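Local coordinates for acidocalcisomal pyrophosphatase (Trypanosoma brucei brucei, PDB 5C5V), which probably hydrolyses inorganic diphosphate to phosphate with the help of magnesium ions, at residues A164-A169 with N175-D180. Numbering follows the deposited sequence.
Sequences AKFEIA and NPIKQD. With MG (magnesium ion), chain F; 2PN (imidodiphosphoric acid), chain C.
Glu-167 faces Lys-178 across two antiparallel strands, and their backbones trade a pair of hydrogen bonds. Glu-167 N reaches Lys-178 O at 2.7 Å, and Lys-178 N returns to Glu-167 O. The side chain of Glu-167 then carries the contact to the active site. Its CB is 4.2 Å from Lys-178 O. CG lies beside the backbone N (chi1 -81°), and the chain beyond is extended, which brings CD alongside Asp-180. The two carboxylates stack with their planes 24° apart. OE1 accepts a weak hydrogen bond from a water of the magnesium shell. OE2 binds the magnesium ion directly at 2.2 Å. The same OE2 takes Lys-165 NZ at 2.8 Å on its anti lone pair, forming a salt bridge. Metal and lysine probably offset the charge that OE2 brings within 3.4 Å of Asp-180 OD2. Asp-180 OD2 also accepts from a metal-bound water and pairs with Arg-187. It is thus a second-shell partner of the metal. The unit is a beta hairpin, strand 166-168 with strand 177-182, that supplies Lys-165 and Glu-167 to the imidodiphosphoric acid pocket. Two oxygens of that ligand and three waters complete the six-coordinate magnesium site. Lys-165 NZ lies 3.0 Å from the ligand N1. Lys-165 O accepts a hydrogen bond from Asp-180 N. Phe-166, Ile-168, Ile-177 and Gln-179 occupy the sheet face turned from the metal. Phe-166 CD2 lies 3.8 Å from Gln-179 CB, and Lys-178 O and Gln-179 N are at the edge of the ring. Ile-168 CG2 rests on Asn-175 CB. Toward the hairpin turn, Asn-175 ND2 gives a nearly straight bond (167°) to Ala-169 O, which lies in its amide plane. Asn-175 OD1 turns to Ser-127.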
ATOM      1  N   ALA A 164       6.784  20.575 -20.332  1.00 55.57           N
ATOM      2  CA  ALA A 164       6.300  20.822 -21.701  1.00 56.90           C
ATOM      3  C   ALA A 164       4.780  20.852 -21.654  1.00 55.39           C
ATOM      4  O   ALA A 164       4.163  19.894 -21.203  1.00 53.84           O
ATOM      5  CB  ALA A 164       6.792  19.764 -22.673  1.00 57.52           C
ATOM      6  N   LYS A 165       4.187  21.969 -22.062  1.00 56.74           N
ATOM      7  CA  LYS A 165       2.751  22.157 -21.911  1.00 55.44           C
ATOM      8  C   LYS A 165       1.963  21.590 -23.101  1.00 55.91           C
ATOM      9  O   LYS A 165       1.514  22.325 -23.977  1.00 56.51           O
ATOM     10  CB  LYS A 165       2.431  23.638 -21.712  1.00 55.36           C
ATOM     11  CG  LYS A 165       1.330  23.915 -20.697  1.00 54.02           C
ATOM     12  CD  LYS A 165      -0.047  23.548 -21.209  1.00 53.41           C
ATOM     13  CE  LYS A 165      -1.139  23.862 -20.188  1.00 51.72           C
ATOM     14  NZ  LYS A 165      -2.509  23.456 -20.665  1.00 51.22           N
ATOM     15  N   PHE A 166       1.813  20.272 -23.118  1.00 54.60           N
ATOM     16  CA  PHE A 166       0.990  19.625 -24.114  1.00 54.83           C
ATOM     17  C   PHE A 166      -0.483  19.853 -23.779  1.00 53.60           C
ATOM     18  O   PHE A 166      -0.827  20.066 -22.617  1.00 52.31           O
ATOM     19  CB  PHE A 166       1.309  18.143 -24.189  1.00 54.29           C
ATOM     20  CG  PHE A 166       2.708  17.855 -24.638  1.00 55.75           C
ATOM     21  CD1 PHE A 166       3.648  17.349 -23.752  1.00 54.92           C
ATOM     22  CD2 PHE A 166       3.091  18.106 -25.940  1.00 57.68           C
ATOM     23  CE1 PHE A 166       4.935  17.084 -24.168  1.00 56.08           C
ATOM     24  CE2 PHE A 166       4.373  17.836 -26.367  1.00 59.11           C
ATOM     25  CZ  PHE A 166       5.306  17.333 -25.479  1.00 58.19           C
ATOM     26  N   GLU A 167      -1.319  19.833 -24.815  1.00 55.42           N
ATOM     27  CA  GLU A 167      -2.744  20.127 -24.748  1.00 54.51           C
ATOM     28  C   GLU A 167      -3.456  19.362 -25.862  1.00 54.99           C
ATOM     29  O   GLU A 167      -2.919  19.205 -26.958  1.00 56.50           O
ATOM     30  CB  GLU A 167      -3.028  21.620 -24.947  1.00 54.80           C
ATOM     31  CG  GLU A 167      -2.846  22.510 -23.736  1.00 54.22           C
ATOM     32  CD  GLU A 167      -3.251  23.966 -24.008  1.00 54.74           C
ATOM     33  OE1 GLU A 167      -3.721  24.264 -25.138  1.00 55.45           O
ATOM     34  OE2 GLU A 167      -3.091  24.816 -23.088  1.00 54.19           O
ATOM     35  N   ILE A 168      -4.670  18.907 -25.593  1.00 53.97           N
ATOM     36  CA  ILE A 168      -5.546  18.463 -26.659  1.00 54.51           C
ATOM     37  C   ILE A 168      -5.801  19.650 -27.583  1.00 55.46           C
ATOM     38  O   ILE A 168      -6.182  20.718 -27.109  1.00 54.98           O
ATOM     39  CB  ILE A 168      -6.875  17.928 -26.112  1.00 53.33           C
ATOM     40  CG1 ILE A 168      -6.626  16.668 -25.271  1.00 52.26           C
ATOM     41  CG2 ILE A 168      -7.836  17.679 -27.244  1.00 53.78           C
ATOM     42  CD1 ILE A 168      -7.876  16.090 -24.647  1.00 50.98           C
ATOM     43  N   ALA A 169      -5.522  19.491 -28.875  1.00 53.86           N
ATOM     44  CA  ALA A 169      -5.734  20.580 -29.826  1.00 54.79           C
ATOM     45  C   ALA A 169      -7.218  20.656 -30.207  1.00 54.53           C
ATOM     46  O   ALA A 169      -7.689  19.972 -31.129  1.00 55.24           O
ATOM     47  CB  ALA A 169      -4.866  20.403 -31.060  1.00 56.55           C
ATOM     48  N   ASN A 175      -8.586  16.237 -32.974  1.00 56.11           N
ATOM     49  CA  ASN A 175      -8.095  16.806 -31.725  1.00 55.13           C
ATOM     50  C   ASN A 175      -6.862  16.100 -31.166  1.00 55.08           C
ATOM     51  O   ASN A 175      -6.848  15.665 -30.020  1.00 53.59           O
ATOM     52  CB  ASN A 175      -9.210  16.803 -30.683  1.00 53.33           C
ATOM     53  CG  ASN A 175     -10.503  17.348 -31.229  1.00 53.75           C
ATOM     54  OD1 ASN A 175     -11.479  16.623 -31.357  1.00 53.57           O
ATOM     55  ND2 ASN A 175     -10.513  18.624 -31.573  1.00 54.24           N
ATOM     56  N   PRO A 176      -5.827  15.969 -31.995  1.00 55.21           N
ATOM     57  CA  PRO A 176      -4.600  15.360 -31.503  1.00 55.08           C
ATOM     58  C   PRO A 176      -3.994  16.183 -30.371  1.00 54.69           C
ATOM     59  O   PRO A 176      -4.330  17.358 -30.207  1.00 54.44           O
ATOM     60  CB  PRO A 176      -3.694  15.365 -32.734  1.00 57.06           C
ATOM     61  CG  PRO A 176      -4.206  16.505 -33.567  1.00 57.86           C
ATOM     62  CD  PRO A 176      -5.689  16.448 -33.382  1.00 56.86           C
ATOM     63  N   ILE A 177      -3.120  15.570 -29.588  1.00 55.99           N
ATOM     64  CA  ILE A 177      -2.387  16.339 -28.598  1.00 55.53           C
ATOM     65  C   ILE A 177      -1.213  17.044 -29.256  1.00 57.33           C
ATOM     66  O   ILE A 177      -0.485  16.471 -30.066  1.00 58.51           O
ATOM     67  CB  ILE A 177      -1.910  15.466 -27.459  1.00 54.02           C
ATOM     68  CG1 ILE A 177      -3.090  15.173 -26.534  1.00 52.19           C
ATOM     69  CG2 ILE A 177      -0.811  16.173 -26.692  1.00 54.04           C
ATOM     70  CD1 ILE A 177      -2.799  14.114 -25.487  1.00 50.66           C
ATOM     71  N   LYS A 178      -1.063  18.314 -28.922  1.00 56.87           N
ATOM     72  CA  LYS A 178       0.065  19.096 -29.393  1.00 58.61           C
ATOM     73  C   LYS A 178       0.671  19.904 -28.249  1.00 58.07           C
ATOM     74  O   LYS A 178       0.111  19.969 -27.142  1.00 56.41           O
ATOM     75  CB  LYS A 178      -0.359  20.026 -30.525  1.00 59.73           C
ATOM     76  CG  LYS A 178      -1.192  21.200 -30.066  1.00 58.87           C
ATOM     77  CD  LYS A 178      -1.576  22.074 -31.254  1.00 59.87           C
ATOM     78  CE  LYS A 178      -2.124  23.421 -30.816  1.00 59.31           C
ATOM     79  NZ  LYS A 178      -1.799  24.488 -31.812  1.00 60.64           N
ATOM     80  N   GLN A 179       1.827  20.501 -28.507  1.00 58.71           N
ATOM     81  CA  GLN A 179       2.383  21.420 -27.538  1.00 58.17           C
ATOM     82  C   GLN A 179       1.791  22.805 -27.778  1.00 58.17           C
ATOM     83  O   GLN A 179       1.778  23.309 -28.905  1.00 59.33           O
ATOM     84  CB  GLN A 179       3.912  21.449 -27.610  1.00 59.56           C
ATOM     85  CG  GLN A 179       4.545  22.127 -26.407  1.00 58.75           C
ATOM     86  CD  GLN A 179       6.034  21.864 -26.283  1.00 59.92           C
ATOM     87  OE1 GLN A 179       6.614  21.100 -27.053  1.00 61.16           O
ATOM     88  NE2 GLN A 179       6.661  22.515 -25.313  1.00 59.46           N
ATOM     89  N   ASP A 180       1.272  23.404 -26.716  1.00 59.21           N
ATOM     90  CA  ASP A 180       0.778  24.766 -26.772  1.00 59.10           C
ATOM     91  C   ASP A 180       1.897  25.712 -27.224  1.00 60.44           C
ATOM     92  O   ASP A 180       3.081  25.445 -26.997  1.00 60.96           O
ATOM     93  CB  ASP A 180       0.226  25.170 -25.404  1.00 57.46           C
ATOM     94  CG  ASP A 180      -0.572  26.445 -25.451  1.00 57.03           C
ATOM     95  OD1 ASP A 180      -0.967  26.876 -26.561  1.00 57.87           O
ATOM     96  OD2 ASP A 180      -0.812  27.021 -24.367  1.00 56.06           O
TER
HETATM   97 MG    MG F 504      -4.273  26.498 -22.253  1.00 56.12          MG
HETATM   98  P1  2PN C 501      -3.415  27.029 -19.081  1.00 55.18           P
HETATM   99  O1  2PN C 501      -3.155  27.264 -20.591  1.00 56.48           O
HETATM  100  O2  2PN C 501      -4.525  28.012 -18.619  1.00 54.34           O
HETATM  101  O3  2PN C 501      -2.079  27.192 -18.303  1.00 55.50           O
HETATM  102  N1  2PN C 501      -3.884  25.479 -18.858  1.00 54.44           N
HETATM  103  P2  2PN C 501      -5.330  24.865 -19.325  0.75 54.10           P
HETATM  104  O4  2PN C 501      -5.587  25.148 -20.849  1.00 55.20           O
HETATM  105  O5  2PN C 501      -6.395  25.572 -18.509  1.00 52.94           O
HETATM  106  O6  2PN C 501      -5.362  23.420 -19.084  1.00 53.27           O
HETATM  107  O   HOH W   1      -5.554  26.087 -24.020  1.00 56.80           O
HETATM  108  O   HOH W   2      -3.379  27.947 -23.384  1.00 56.15           O
HETATM  109  O   HOH W   3      -5.403  28.262 -21.991  0.64 55.93           O